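PDB 5DMH: 3-oxo-tetronate kinase from Cupriavidus necator, which catalyses the ATP-dependent phosphorylation of 3-oxo-tetronate to 3-oxo-tetronate 4-phosphate, as a member of the four-carbon acid sugar kinase family. Local coordinates for residues 117-125 against 174-182; 139-150 against 249-258. One frame throughout, in Å; residues are numbered along the deposited sequence.

From the N terminus, the chain leaves strand 111-115 into the first segment of contact 1, runs through helix 128-139 and enters strand 144-147, the first half of contact 2. Contact 1 closes next, when residues 174-182 return to 117-125 after a small antiparallel sheet; contact 2 closes much later, when strand 251-254 comes to lie beside 144-147. The two loops therefore cross, each holding one segment of the other. Contact 2 joins parallel neighbours in the sheet of the sugar-binding N-terminal domain, while contact 1 joins two loops, the second carrying His177 to the ADP. They meet where Ser118 and Phe120 pack on Pro148.

Contact 1 of 2, residues 117-125 against 174-182; sequences CSTFDSTDA and MEHHPLTPM. With ADP (adenosine-5'-diphosphate), chain C.
Two selenomethionines from 174-182 make most of the contact with the loop 117-125, and no direct hydrogen bond crosses between the segments. The Met182 chain bends at chi2 and chi3, which brings SE to 3.3 Å from Ser122 O and turns CE to 3.4 Å from Phe120 O. Met174 is folded in the same way: its CE meets the Asp121 carboxylate at 3.5 Å from OD1, and its CG lies against Thr119 CG2. At the far end the methyls of Thr123 and Thr180 touch, CG2 to CG2.

These loops follow strand 111-115 and strand 167-168 in the sugar-binding domain, and the second reaches the nucleotide. Polar links run through water or within one segment. Water 1 donates to both Ser122 O and Pro181 O, bridging the loops. Thr119 OG1 donates to the syn lone pair of Asp121 OD1, 2.7 Å away, which steadies the carboxylate.

At the nucleotide, His177 NE2 gives a nearly straight bond, 2.6 Å and 174°, to ADP O3B on the beta-phosphate. The backbone N atoms of Leu179 and Thr180 both donate to His177 ND1, each tilted from the ring plane, so the ring is fixed in rotation with NE2 facing the phosphate. Over one face of that ring lies Asp121 OD2, 4.0 Å from NE2; Arg86 makes a long, weak ion pair with the same oxygen.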
ATOM      1  N   CYS A 117      -1.393   5.486  -1.834  1.00 15.82           N
ATOM      2  CA  CYS A 117      -2.180   5.398  -0.618  1.00 13.60           C
ATOM      3  C   CYS A 117      -3.550   6.066  -0.779  1.00 13.21           C
ATOM      4  O   CYS A 117      -3.689   7.068  -1.479  1.00 14.48           O
ATOM      5  CB  CYS A 117      -1.432   6.067   0.503  1.00 16.87           C
ATOM      6  SG  CYS A 117      -1.890   5.523   2.142  1.00 22.30           S
ATOM      7  N   SER A 118      -4.539   5.507  -0.100  1.00 14.34           N
ATOM      8  CA  SER A 118      -5.871   6.092  -0.075  1.00 13.92           C
ATOM      9  C   SER A 118      -5.904   7.441   0.632  1.00 12.95           C
ATOM     10  O   SER A 118      -6.896   8.164   0.526  1.00 14.14           O
ATOM     11  CB  SER A 118      -6.903   5.108   0.498  1.00 17.85           C
ATOM     12  OG  SER A 118      -6.587   4.689   1.806  1.00 16.98           O
ATOM     13  N   THR A 119      -4.827   7.795   1.334  1.00 14.00           N
ATOM     14  CA  THR A 119      -4.718   9.128   1.911  1.00 11.44           C
ATOM     15  C   THR A 119      -3.772  10.051   1.126  1.00 11.89           C
ATOM     16  O   THR A 119      -3.420  11.138   1.578  1.00 13.27           O
ATOM     17  CB  THR A 119      -4.385   9.104   3.437  1.00 14.90           C
ATOM     18  OG1 THR A 119      -3.410   8.091   3.725  1.00 14.33           O
ATOM     19  CG2 THR A 119      -5.620   8.820   4.263  1.00 14.80           C
ATOM     20  N   PHE A 120      -3.372   9.592  -0.056  1.00 13.67           N
ATOM     21  CA  PHE A 120      -2.698  10.381  -1.085  1.00 13.91           C
ATOM     22  C   PHE A 120      -1.297  10.768  -0.663  1.00 16.00           C
ATOM     23  O   PHE A 120      -0.782  11.754  -1.133  1.00 15.18           O
ATOM     24  CB  PHE A 120      -3.503  11.619  -1.467  1.00 14.60           C
ATOM     25  CG  PHE A 120      -3.444  11.967  -2.944  1.00 13.61           C
ATOM     26  CD1 PHE A 120      -3.918  11.082  -3.910  1.00 14.64           C
ATOM     27  CD2 PHE A 120      -2.944  13.187  -3.361  1.00 16.80           C
ATOM     28  CE1 PHE A 120      -3.889  11.419  -5.283  1.00 16.40           C
ATOM     29  CE2 PHE A 120      -2.907  13.514  -4.711  1.00 17.69           C
ATOM     30  CZ  PHE A 120      -3.388  12.622  -5.666  1.00 15.30           C
ATOM     31  N   ASP A 121      -0.700   9.936   0.190  1.00 13.94           N
ATOM     32  CA  ASP A 121       0.574  10.193   0.834  1.00 12.05           C
ATOM     33  C   ASP A 121       1.647  10.625  -0.169  1.00 15.99           C
ATOM     34  O   ASP A 121       2.029   9.875  -1.060  1.00 16.03           O
ATOM     35  CB  ASP A 121       1.053   8.960   1.614  1.00 14.90           C
ATOM     36  CG  ASP A 121       0.100   8.540   2.705  1.00 15.39           C
ATOM     37  OD1 ASP A 121      -1.124   8.770   2.541  1.00 16.86           O
ATOM     38  OD2 ASP A 121       0.559   7.984   3.743  1.00 16.30           O
ATOM     39  N   SER A 122       2.087  11.875  -0.026  1.00 17.88           N
ATOM     40  CA  SER A 122       3.022  12.493  -0.958  1.00 15.39           C
ATOM     41  C   SER A 122       3.435  13.839  -0.372  1.00 15.59           C
ATOM     42  O   SER A 122       2.901  14.278   0.681  1.00 15.84           O
ATOM     43  CB  SER A 122       2.371  12.708  -2.327  1.00 14.93           C
ATOM     44  OG  SER A 122       1.194  13.505  -2.237  1.00 15.80           O
ATOM     45  N   THR A 123       4.322  14.502  -1.099  1.00 17.26           N
ATOM     46  CA  THR A 123       4.686  15.893  -0.836  1.00 19.16           C
ATOM     47  C   THR A 123       4.621  16.633  -2.182  1.00 20.53           C
ATOM     48  O   THR A 123       4.409  16.002  -3.237  1.00 16.59           O
ATOM     49  CB  THR A 123       6.112  16.026  -0.222  1.00 20.86           C
ATOM     50  OG1 THR A 123       7.098  15.858  -1.249  1.00 18.45           O
ATOM     51  CG2 THR A 123       6.353  15.032   0.929  1.00 19.47           C
ATOM     52  N   ASP A 124       4.788  17.957  -2.156  1.00 17.34           N
ATOM     53  CA  ASP A 124       4.811  18.758  -3.386  1.00 16.13           C
ATOM     54  C   ASP A 124       5.928  18.289  -4.341  1.00 19.11           C
ATOM     55  O   ASP A 124       5.900  18.584  -5.526  1.00 18.04           O
ATOM     56  CB  ASP A 124       5.018  20.255  -3.063  1.00 20.97           C
ATOM     57  CG  ASP A 124       3.805  20.901  -2.411  1.00 24.80           C
ATOM     58  OD1 ASP A 124       2.692  20.307  -2.401  1.00 23.77           O
ATOM     59  OD2 ASP A 124       3.970  22.032  -1.923  1.00 27.26           O
ATOM     60  N   ALA A 125       6.919  17.573  -3.815  1.00 16.59           N
ATOM     61  CA  ALA A 125       8.021  17.054  -4.627  1.00 19.88           C
ATOM     62  C   ALA A 125       7.672  15.710  -5.282  1.00 19.62           C
ATOM     63  O   ALA A 125       8.367  15.262  -6.179  1.00 21.56           O
ATOM     64  CB  ALA A 125       9.286  16.932  -3.810  1.00 19.49           C
HETATM   65  N   MSE A 174      -3.891  12.712   9.462  1.00 14.89           N
HETATM   66  CA  MSE A 174      -2.851  12.677   8.423  1.00 16.21           C
HETATM   67  C   MSE A 174      -2.033  13.968   8.383  1.00 17.89           C
HETATM   68  O   MSE A 174      -0.920  13.991   7.878  1.00 15.44           O
HETATM   69  CB  MSE A 174      -3.439  12.376   7.035  1.00 16.38           C
HETATM   70  CG  MSE A 174      -3.764  10.917   6.839  1.00 14.24           C
HETATM   71 SE   MSE A 174      -2.194   9.740   7.086  1.00 30.63          SE
HETATM   72  CE  MSE A 174      -1.128  10.388   5.619  1.00 17.74           C
ATOM     73  N   GLU A 175      -2.568  15.025   8.973  1.00 14.81           N
ATOM     74  CA  GLU A 175      -1.814  16.262   9.064  1.00 16.55           C
ATOM     75  C   GLU A 175      -0.614  16.065   9.969  1.00 22.49           C
ATOM     76  O   GLU A 175       0.274  16.913   9.984  1.00 20.47           O
ATOM     77  CB  GLU A 175      -2.707  17.427   9.544  1.00 17.18           C
ATOM     78  CG  GLU A 175      -3.152  17.350  10.954  1.00 21.63           C
ATOM     79  CD  GLU A 175      -4.413  16.534  11.188  1.00 21.27           C
ATOM     80  OE1 GLU A 175      -4.758  15.633  10.382  1.00 17.85           O
ATOM     81  OE2 GLU A 175      -5.062  16.802  12.238  1.00 22.33           O
ATOM     82  N   HIS A 176      -0.599  14.965  10.734  1.00 18.82           N
ATOM     83  CA  HIS A 176       0.527  14.633  11.603  1.00 20.23           C
ATOM     84  C   HIS A 176       1.346  13.417  11.148  1.00 18.41           C
ATOM     85  O   HIS A 176       2.149  12.887  11.924  1.00 19.63           O
ATOM     86  CB  HIS A 176       0.032  14.378  13.024  1.00 23.87           C
ATOM     87  CG  HIS A 176      -0.610  15.579  13.636  1.00 22.31           C
ATOM     88  ND1 HIS A 176      -1.879  15.562  14.167  1.00 30.81           N
ATOM     89  CD2 HIS A 176      -0.156  16.848  13.785  1.00 30.01           C
ATOM     90  CE1 HIS A 176      -2.182  16.767  14.617  1.00 28.03           C
ATOM     91  NE2 HIS A 176      -1.150  17.565  14.401  1.00 37.54           N
ATOM     92  N   HIS A 177       1.168  12.964   9.920  1.00 19.46           N
ATOM     93  CA  HIS A 177       2.008  11.841   9.447  1.00 15.26           C
ATOM     94  C   HIS A 177       3.496  12.210   9.564  1.00 16.25           C
ATOM     95  O   HIS A 177       3.891  13.308   9.220  1.00 16.84           O
ATOM     96  CB  HIS A 177       1.651  11.444   8.019  1.00 19.24           C
ATOM     97  CG  HIS A 177       2.235  10.133   7.598  1.00 16.17           C
ATOM     98  ND1 HIS A 177       3.529  10.024   7.133  1.00 14.89           N
ATOM     99  CD2 HIS A 177       1.743   8.870   7.608  1.00 15.83           C
ATOM    100  CE1 HIS A 177       3.797   8.768   6.853  1.00 20.41           C
ATOM    101  NE2 HIS A 177       2.731   8.042   7.132  1.00 21.95           N
ATOM    102  N   PRO A 178       4.344  11.281  10.044  1.00 17.89           N
ATOM    103  CA  PRO A 178       5.760  11.643  10.277  1.00 20.49           C
ATOM    104  C   PRO A 178       6.558  12.067   9.039  1.00 17.94           C
ATOM    105  O   PRO A 178       7.464  12.914   9.144  1.00 20.01           O
ATOM    106  CB  PRO A 178       6.385  10.352  10.836  1.00 19.26           C
ATOM    107  CG  PRO A 178       5.247   9.443  11.151  1.00 26.02           C
ATOM    108  CD  PRO A 178       4.048   9.880  10.376  1.00 20.01           C
ATOM    109  N   LEU A 179       6.236  11.455   7.907  1.00 16.23           N
ATOM    110  CA  LEU A 179       6.940  11.663   6.642  1.00 18.66           C
ATOM    111  C   LEU A 179       6.243  12.543   5.605  1.00 23.25           C
ATOM    112  O   LEU A 179       6.913  13.329   4.926  1.00 19.97           O
ATOM    113  CB  LEU A 179       7.175  10.307   5.992  1.00 19.69           C
ATOM    114  CG  LEU A 179       8.445   9.521   6.300  1.00 30.64           C
ATOM    115  CD1 LEU A 179       9.013   9.796   7.645  1.00 27.04           C
ATOM    116  CD2 LEU A 179       8.223   8.020   6.053  1.00 22.53           C
ATOM    117  N   THR A 180       4.940  12.339   5.424  1.00 19.02           N
ATOM    118  CA  THR A 180       4.149  13.094   4.466  1.00 15.79           C
ATOM    119  C   THR A 180       2.909  13.679   5.155  1.00 17.31           C
ATOM    120  O   THR A 180       1.784  13.196   4.940  1.00 20.53           O
ATOM    121  CB  THR A 180       3.712  12.225   3.279  1.00 19.26           C
ATOM    122  OG1 THR A 180       3.021  11.072   3.752  1.00 18.12           O
ATOM    123  CG2 THR A 180       4.909  11.784   2.478  1.00 22.56           C
ATOM    124  N   PRO A 181       3.117  14.709   5.983  1.00 18.34           N
ATOM    125  CA  PRO A 181       1.964  15.344   6.613  1.00 17.07           C
ATOM    126  C   PRO A 181       1.079  15.953   5.515  1.00 17.92           C
ATOM    127  O   PRO A 181       1.580  16.685   4.666  1.00 19.48           O
ATOM    128  CB  PRO A 181       2.592  16.411   7.507  1.00 19.93           C
ATOM    129  CG  PRO A 181       3.937  16.701   6.902  1.00 16.81           C
ATOM    130  CD  PRO A 181       4.375  15.411   6.282  1.00 16.69           C
HETATM  131  N   MSE A 182      -0.216  15.655   5.576  1.00 16.48           N
HETATM  132  CA  MSE A 182      -1.178  16.125   4.580  1.00 14.33           C
HETATM  133  C   MSE A 182      -1.984  17.248   5.185  1.00 15.62           C
HETATM  134  O   MSE A 182      -2.862  17.019   6.019  1.00 17.78           O
HETATM  135  CB  MSE A 182      -2.064  14.959   4.149  1.00 17.36           C
HETATM  136  CG  MSE A 182      -1.280  13.729   3.789  1.00 18.82           C
HETATM  137 SE   MSE A 182      -0.024  14.045   2.286  1.00 28.94          SE
HETATM  138  CE  MSE A 182      -1.378  14.330   0.944  1.00 17.48           C
TER
HETATM  139  PB  ADP C 501       2.273   4.330   7.755  1.00 15.16           P
HETATM  140  O1B ADP C 501       1.766   3.052   7.095  1.00 14.52           O
HETATM  141  O2B ADP C 501       1.515   4.628   9.038  1.00 15.66           O
HETATM  142  O3B ADP C 501       2.372   5.510   6.800  1.00 16.15           O
HETATM  143  PA  ADP C 501       5.161   3.879   7.585  1.00 15.91           P
HETATM  144  O1A ADP C 501       5.914   2.753   8.175  1.00 17.02           O
HETATM  145  O2A ADP C 501       4.939   3.995   6.115  1.00 14.95           O
HETATM  146  O3A ADP C 501       3.738   3.971   8.372  1.00 12.58           O
HETATM  147  O5' ADP C 501       5.844   5.282   7.958  1.00 16.92           O
HETATM  148  C5' ADP C 501       6.129   5.645   9.302  1.00 15.23           C
HETATM  149  C4' ADP C 501       7.484   6.346   9.342  1.00 16.66           C
HETATM  150  O4' ADP C 501       7.630   7.021  10.581  1.00 17.38           O
HETATM  151  C3' ADP C 501       8.636   5.355   9.239  1.00 18.61           C
HETATM  152  O3' ADP C 501       9.737   5.914   8.496  1.00 16.92           O
HETATM  153  C2' ADP C 501       9.009   5.158  10.675  1.00 17.46           C
HETATM  154  O2' ADP C 501      10.299   4.606  10.836  1.00 18.03           O
HETATM  155  C1' ADP C 501       8.824   6.560  11.202  1.00 14.30           C
HETATM  156  N9  ADP C 501       8.691   6.537  12.655  1.00 19.02           N
HETATM  157  C8  ADP C 501       7.989   5.647  13.398  1.00 21.63           C
HETATM  158  N7  ADP C 501       8.119   5.910  14.707  1.00 19.87           N
HETATM  159  C5  ADP C 501       8.927   6.992  14.797  1.00 16.97           C
HETATM  160  C6  ADP C 501       9.489   7.771  15.900  1.00 19.38           C
HETATM  161  N6  ADP C 501       9.144   7.421  17.156  1.00 16.08           N
HETATM  162  N1  ADP C 501      10.271   8.826  15.598  1.00 18.33           N
HETATM  163  C2  ADP C 501      10.572   9.163  14.327  1.00 20.13           C
HETATM  164  N3  ADP C 501      10.117   8.485  13.247  1.00 18.13           N
HETATM  165  C4  ADP C 501       9.310   7.399  13.444  1.00 18.79           C
HETATM  166  O   HOH W   1       3.565  15.873   2.888  1.00 18.84           O

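Contact 2 of 2, residues 139-150 against 249-258; sequences LDSDFTIACPAF and LPLITGGSGI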
ATOM      1  N   LEU A 139       3.384   5.096 -21.809  1.00 17.42           N
ATOM      2  CA  LEU A 139       2.268   4.418 -22.466  1.00 19.39           C
ATOM      3  C   LEU A 139       1.713   5.189 -23.686  1.00 21.54           C
ATOM      4  O   LEU A 139       0.831   4.688 -24.381  1.00 23.20           O
ATOM      5  CB  LEU A 139       1.146   4.233 -21.446  1.00 25.34           C
ATOM      6  CG  LEU A 139       0.755   2.905 -20.775  1.00 34.25           C
ATOM      7  CD1 LEU A 139       1.592   1.694 -21.067  1.00 23.23           C
ATOM      8  CD2 LEU A 139       0.600   3.092 -19.266  1.00 24.46           C
ATOM      9  N   ASP A 140       2.219   6.406 -23.917  1.00 21.25           N
ATOM     10  CA  ASP A 140       1.699   7.310 -24.943  1.00 23.19           C
ATOM     11  C   ASP A 140       0.186   7.546 -24.787  1.00 24.20           C
ATOM     12  O   ASP A 140      -0.574   7.504 -25.759  1.00 24.83           O
ATOM     13  CB  ASP A 140       1.995   6.800 -26.348  1.00 22.28           C
ATOM     14  CG  ASP A 140       1.689   7.836 -27.415  1.00 22.27           C
ATOM     15  OD1 ASP A 140       1.871   9.051 -27.162  1.00 35.63           O
ATOM     16  OD2 ASP A 140       1.258   7.444 -28.506  1.00 25.84           O
ATOM     17  N   SER A 141      -0.224   7.793 -23.551  1.00 20.82           N
ATOM     18  CA  SER A 141      -1.617   8.078 -23.214  1.00 21.40           C
ATOM     19  C   SER A 141      -1.719   9.502 -22.689  1.00 20.98           C
ATOM     20  O   SER A 141      -0.839   9.956 -21.961  1.00 21.78           O
ATOM     21  CB  SER A 141      -2.118   7.103 -22.155  1.00 22.51           C
ATOM     22  OG  SER A 141      -3.496   7.305 -21.906  1.00 22.85           O
ATOM     23  N   ASP A 142      -2.815  10.193 -23.015  1.00 17.43           N
ATOM     24  CA  ASP A 142      -2.951  11.585 -22.650  1.00 19.21           C
ATOM     25  C   ASP A 142      -3.844  11.842 -21.447  1.00 20.29           C
ATOM     26  O   ASP A 142      -4.105  13.005 -21.112  1.00 20.06           O
ATOM     27  CB  ASP A 142      -3.437  12.416 -23.860  1.00 23.66           C
ATOM     28  CG  ASP A 142      -4.868  12.096 -24.283  1.00 33.00           C
ATOM     29  OD1 ASP A 142      -5.579  11.357 -23.573  1.00 26.41           O
ATOM     30  OD2 ASP A 142      -5.293  12.609 -25.347  1.00 31.42           O
ATOM     31  N   PHE A 143      -4.262  10.785 -20.761  1.00 21.79           N
ATOM     32  CA  PHE A 143      -5.187  10.954 -19.633  1.00 16.22           C
ATOM     33  C   PHE A 143      -5.261   9.776 -18.680  1.00 18.87           C
ATOM     34  O   PHE A 143      -5.314   8.628 -19.103  1.00 17.69           O
ATOM     35  CB  PHE A 143      -6.596  11.188 -20.165  1.00 17.27           C
ATOM     36  CG  PHE A 143      -7.632  11.382 -19.093  1.00 17.18           C
ATOM     37  CD1 PHE A 143      -7.882  12.635 -18.590  1.00 16.97           C
ATOM     38  CD2 PHE A 143      -8.363  10.303 -18.593  1.00 15.99           C
ATOM     39  CE1 PHE A 143      -8.841  12.823 -17.612  1.00 17.43           C
ATOM     40  CE2 PHE A 143      -9.331  10.486 -17.627  1.00 15.95           C
ATOM     41  CZ  PHE A 143      -9.567  11.753 -17.133  1.00 18.54           C
ATOM     42  N   THR A 144      -5.337  10.070 -17.390  1.00 16.73           N
ATOM     43  CA  THR A 144      -5.737   9.043 -16.425  1.00 16.48           C
ATOM     44  C   THR A 144      -6.532   9.680 -15.323  1.00 18.64           C
ATOM     45  O   THR A 144      -6.614  10.901 -15.254  1.00 15.68           O
ATOM     46  CB  THR A 144      -4.548   8.277 -15.836  1.00 16.72           C
ATOM     47  OG1 THR A 144      -5.046   7.147 -15.132  1.00 18.21           O
ATOM     48  CG2 THR A 144      -3.747   9.146 -14.913  1.00 15.33           C
ATOM     49  N   ILE A 145      -7.153   8.850 -14.497  1.00 15.50           N
ATOM     50  CA  ILE A 145      -7.806   9.329 -13.292  1.00 15.82           C
ATOM     51  C   ILE A 145      -6.904   9.053 -12.094  1.00 14.20           C
ATOM     52  O   ILE A 145      -5.997   8.194 -12.135  1.00 14.70           O
ATOM     53  CB  ILE A 145      -9.175   8.671 -13.024  1.00 15.11           C
ATOM     54  CG1 ILE A 145      -9.049   7.154 -12.909  1.00 13.95           C
ATOM     55  CG2 ILE A 145     -10.190   9.094 -14.114  1.00 18.07           C
ATOM     56  CD1 ILE A 145     -10.271   6.511 -12.346  1.00 19.16           C
ATOM     57  N   ALA A 146      -7.188   9.782 -11.024  1.00 14.52           N
ATOM     58  CA  ALA A 146      -6.509   9.641  -9.754  1.00 11.59           C
ATOM     59  C   ALA A 146      -7.612   9.541  -8.687  1.00 17.60           C
ATOM     60  O   ALA A 146      -8.288  10.526  -8.383  1.00 14.86           O
ATOM     61  CB  ALA A 146      -5.628  10.852  -9.506  1.00 13.83           C
ATOM     62  N   CYS A 147      -7.822   8.346  -8.161  1.00 15.46           N
ATOM     63  CA  CYS A 147      -8.919   8.110  -7.239  1.00 16.52           C
ATOM     64  C   CYS A 147      -8.497   7.269  -6.061  1.00 12.68           C
ATOM     65  O   CYS A 147      -8.582   6.030  -6.108  1.00 15.40           O
ATOM     66  CB  CYS A 147     -10.064   7.374  -7.943  1.00 16.24           C
ATOM     67  SG  CYS A 147     -11.568   7.300  -6.921  1.00 15.98           S
ATOM     68  N   PRO A 148      -8.078   7.932  -4.984  1.00 13.90           N
ATOM     69  CA  PRO A 148      -7.745   7.190  -3.757  1.00 14.20           C
ATOM     70  C   PRO A 148      -8.935   6.748  -2.896  1.00 12.94           C
ATOM     71  O   PRO A 148      -8.705   6.242  -1.803  1.00 14.69           O
ATOM     72  CB  PRO A 148      -6.889   8.181  -2.990  1.00 13.34           C
ATOM     73  CG  PRO A 148      -7.405   9.564  -3.436  1.00 15.30           C
ATOM     74  CD  PRO A 148      -7.726   9.366  -4.890  1.00 14.95           C
ATOM     75  N   ALA A 149     -10.180   6.926  -3.350  1.00 14.15           N
ATOM     76  CA  ALA A 149     -11.326   6.588  -2.504  1.00 13.94           C
ATOM     77  C   ALA A 149     -11.366   5.099  -2.100  1.00 14.26           C
ATOM     78  O   ALA A 149     -10.982   4.197  -2.885  1.00 16.06           O
ATOM     79  CB  ALA A 149     -12.616   6.981  -3.199  1.00 15.21           C
ATOM     80  N   PHE A 150     -11.880   4.849  -0.895  1.00 14.62           N
ATOM     81  CA  PHE A 150     -11.886   3.515  -0.324  1.00 17.44           C
ATOM     82  C   PHE A 150     -12.967   3.488   0.767  1.00 16.27           C
ATOM     83  O   PHE A 150     -12.657   3.516   1.954  1.00 14.95           O
ATOM     84  CB  PHE A 150     -10.477   3.248   0.270  1.00 17.15           C
ATOM     85  CG  PHE A 150     -10.188   1.793   0.618  1.00 16.44           C
ATOM     86  CD1 PHE A 150     -11.172   0.819   0.589  1.00 17.54           C
ATOM     87  CD2 PHE A 150      -8.899   1.417   0.967  1.00 13.09           C
ATOM     88  CE1 PHE A 150     -10.886  -0.479   0.899  1.00 17.80           C
ATOM     89  CE2 PHE A 150      -8.601   0.118   1.277  1.00 15.54           C
ATOM     90  CZ  PHE A 150      -9.593  -0.846   1.246  1.00 19.63           C
ATOM     91  N   LEU A 249      -8.988   2.848 -20.777  1.00 20.27           N
ATOM     92  CA  LEU A 249      -7.757   3.554 -20.444  1.00 17.22           C
ATOM     93  C   LEU A 249      -6.596   2.584 -20.219  1.00 19.23           C
ATOM     94  O   LEU A 249      -6.738   1.605 -19.491  1.00 22.11           O
ATOM     95  CB  LEU A 249      -7.938   4.428 -19.209  1.00 22.30           C
ATOM     96  CG  LEU A 249      -8.896   5.612 -19.279  1.00 27.99           C
ATOM     97  CD1 LEU A 249      -8.873   6.377 -17.938  1.00 23.55           C
ATOM     98  CD2 LEU A 249      -8.565   6.514 -20.451  1.00 29.17           C
ATOM     99  N   PRO A 250      -5.442   2.847 -20.863  1.00 20.08           N
ATOM    100  CA  PRO A 250      -4.206   2.105 -20.608  1.00 21.57           C
ATOM    101  C   PRO A 250      -3.769   2.150 -19.135  1.00 21.40           C
ATOM    102  O   PRO A 250      -3.205   1.157 -18.632  1.00 20.42           O
ATOM    103  CB  PRO A 250      -3.180   2.843 -21.473  1.00 21.10           C
ATOM    104  CG  PRO A 250      -3.954   3.498 -22.537  1.00 26.07           C
ATOM    105  CD  PRO A 250      -5.309   3.777 -21.999  1.00 22.95           C
ATOM    106  N   LEU A 251      -3.984   3.293 -18.478  1.00 17.78           N
ATOM    107  CA  LEU A 251      -3.541   3.517 -17.086  1.00 16.02           C
ATOM    108  C   LEU A 251      -4.671   4.057 -16.209  1.00 17.54           C
ATOM    109  O   LEU A 251      -5.386   4.983 -16.596  1.00 16.38           O
ATOM    110  CB  LEU A 251      -2.386   4.531 -17.046  1.00 15.33           C
ATOM    111  CG  LEU A 251      -1.769   4.824 -15.691  1.00 16.87           C
ATOM    112  CD1 LEU A 251      -1.042   3.610 -15.100  1.00 20.06           C
ATOM    113  CD2 LEU A 251      -0.834   6.049 -15.747  1.00 17.30           C
ATOM    114  N   ILE A 252      -4.831   3.449 -15.038  1.00 15.05           N
ATOM    115  CA  ILE A 252      -5.738   3.911 -14.011  1.00 14.81           C
ATOM    116  C   ILE A 252      -4.891   4.056 -12.731  1.00 13.13           C
ATOM    117  O   ILE A 252      -4.038   3.218 -12.485  1.00 14.36           O
ATOM    118  CB  ILE A 252      -6.898   2.886 -13.787  1.00 16.25           C
ATOM    119  CG1 ILE A 252      -7.786   2.821 -15.039  1.00 23.98           C
ATOM    120  CG2 ILE A 252      -7.726   3.290 -12.580  1.00 19.03           C
ATOM    121  CD1 ILE A 252      -8.690   1.624 -15.119  1.00 22.38           C
ATOM    122  N   THR A 253      -5.113   5.126 -11.959  1.00 14.51           N
ATOM    123  CA  THR A 253      -4.379   5.365 -10.713  1.00 15.28           C
ATOM    124  C   THR A 253      -5.297   5.641  -9.521  1.00 15.37           C
ATOM    125  O   THR A 253      -6.404   6.188  -9.647  1.00 14.76           O
ATOM    126  CB  THR A 253      -3.342   6.490 -10.829  1.00 11.94           C
ATOM    127  OG1 THR A 253      -3.904   7.765 -10.469  1.00 13.57           O
ATOM    128  CG2 THR A 253      -2.694   6.539 -12.232  1.00 18.13           C
ATOM    129  N   GLY A 254      -4.836   5.212  -8.354  1.00 13.53           N
ATOM    130  CA  GLY A 254      -5.605   5.371  -7.143  1.00 13.10           C
ATOM    131  C   GLY A 254      -5.200   4.413  -6.056  1.00 15.56           C
ATOM    132  O   GLY A 254      -4.099   3.840  -6.062  1.00 13.70           O
ATOM    133  N   GLY A 255      -6.115   4.233  -5.112  1.00 15.52           N
ATOM    134  CA  GLY A 255      -5.957   3.231  -4.077  1.00 16.63           C
ATOM    135  C   GLY A 255      -6.504   1.897  -4.549  1.00 15.62           C
ATOM    136  O   GLY A 255      -6.641   1.648  -5.742  1.00 15.53           O
ATOM    137  N   SER A 256      -6.835   1.015  -3.610  1.00 12.15           N
ATOM    138  CA  SER A 256      -7.309  -0.295  -3.998  1.00 15.97           C
ATOM    139  C   SER A 256      -8.750  -0.244  -4.465  1.00 14.05           C
ATOM    140  O   SER A 256      -9.163  -1.099  -5.222  1.00 16.23           O
ATOM    141  CB  SER A 256      -7.149  -1.320  -2.867  1.00 16.45           C
ATOM    142  OG  SER A 256      -7.922  -0.964  -1.774  1.00 18.10           O
ATOM    143  N   GLY A 257      -9.521   0.729  -3.992  1.00 13.94           N
ATOM    144  CA  GLY A 257     -10.930   0.798  -4.341  1.00 19.14           C
ATOM    145  C   GLY A 257     -11.173   0.960  -5.825  1.00 14.74           C
ATOM    146  O   GLY A 257     -12.149   0.427  -6.382  1.00 15.87           O
ATOM    147  N   ILE A 258     -10.308   1.723  -6.486  1.00 14.54           N
ATOM    148  CA  ILE A 258     -10.526   1.975  -7.914  1.00 17.35           C
ATOM    149  C   ILE A 258     -10.389   0.688  -8.745  1.00 15.93           C
ATOM    150  O   ILE A 258     -10.817   0.637  -9.907  1.00 17.29           O
ATOM    151  CB  ILE A 258      -9.614   3.089  -8.438  1.00 16.85           C
ATOM    152  CG1 ILE A 258     -10.092   3.589  -9.800  1.00 14.89           C
ATOM    153  CG2 ILE A 258      -8.163   2.619  -8.585  1.00 15.31           C
ATOM    154  CD1 ILE A 258     -11.549   4.102  -9.808  1.00 19.90           C
TER
HETATM  155  O   HOH W   2      -4.422   6.045 -19.601  1.00 16.90           O
HETATM  156  O   HOH W   3      -9.095   3.785  -4.735  1.00 16.05           O
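Ile145 O takes two bonds from one residue: Thr253 OG1 donates to it at 2.7 Å, in the carbonyl plane on a lone pair, and Thr253 N adds a weak bond. Tyr116 OH is a further partner of that hydroxyl. Thr144 OG1, anti to its own N (chi1 -168°), reaches Leu251 O at 2.6 Å from above the carbonyl plane. Cys147 N to Thr253 O (3.0 Å) and Gly255 N to Cys147 O continue the pairing of parallel strands 144-147 and 251-254, neighbours in the sheet of the sugar-binding domain.

Water 3 donates to Cys147 O and Ala149 O and accepts from Ile258 N, linking the end of strand 144-147 and Ala149 to the 3-10 turn at 257-258; water 2 donates to Phe143 O, accepts from Leu251 N and also bonds Ser141 OG. Ile145 lies alongside Ile252, and its CD1 touches Ile258 CD1 at 3.7 Å. Ahead of the two strands, Leu249 CD1 meets the edge of the Phe143 ring. Ser256 OG sits over one face of the Phe150 ring, 3.3 Å from CE2, while hydrogen-bonded to Asp46.

Threonine hydroxyls thus supply Ile145 O and Leu251 O, while backbone N-H and water satisfy Cys147 O.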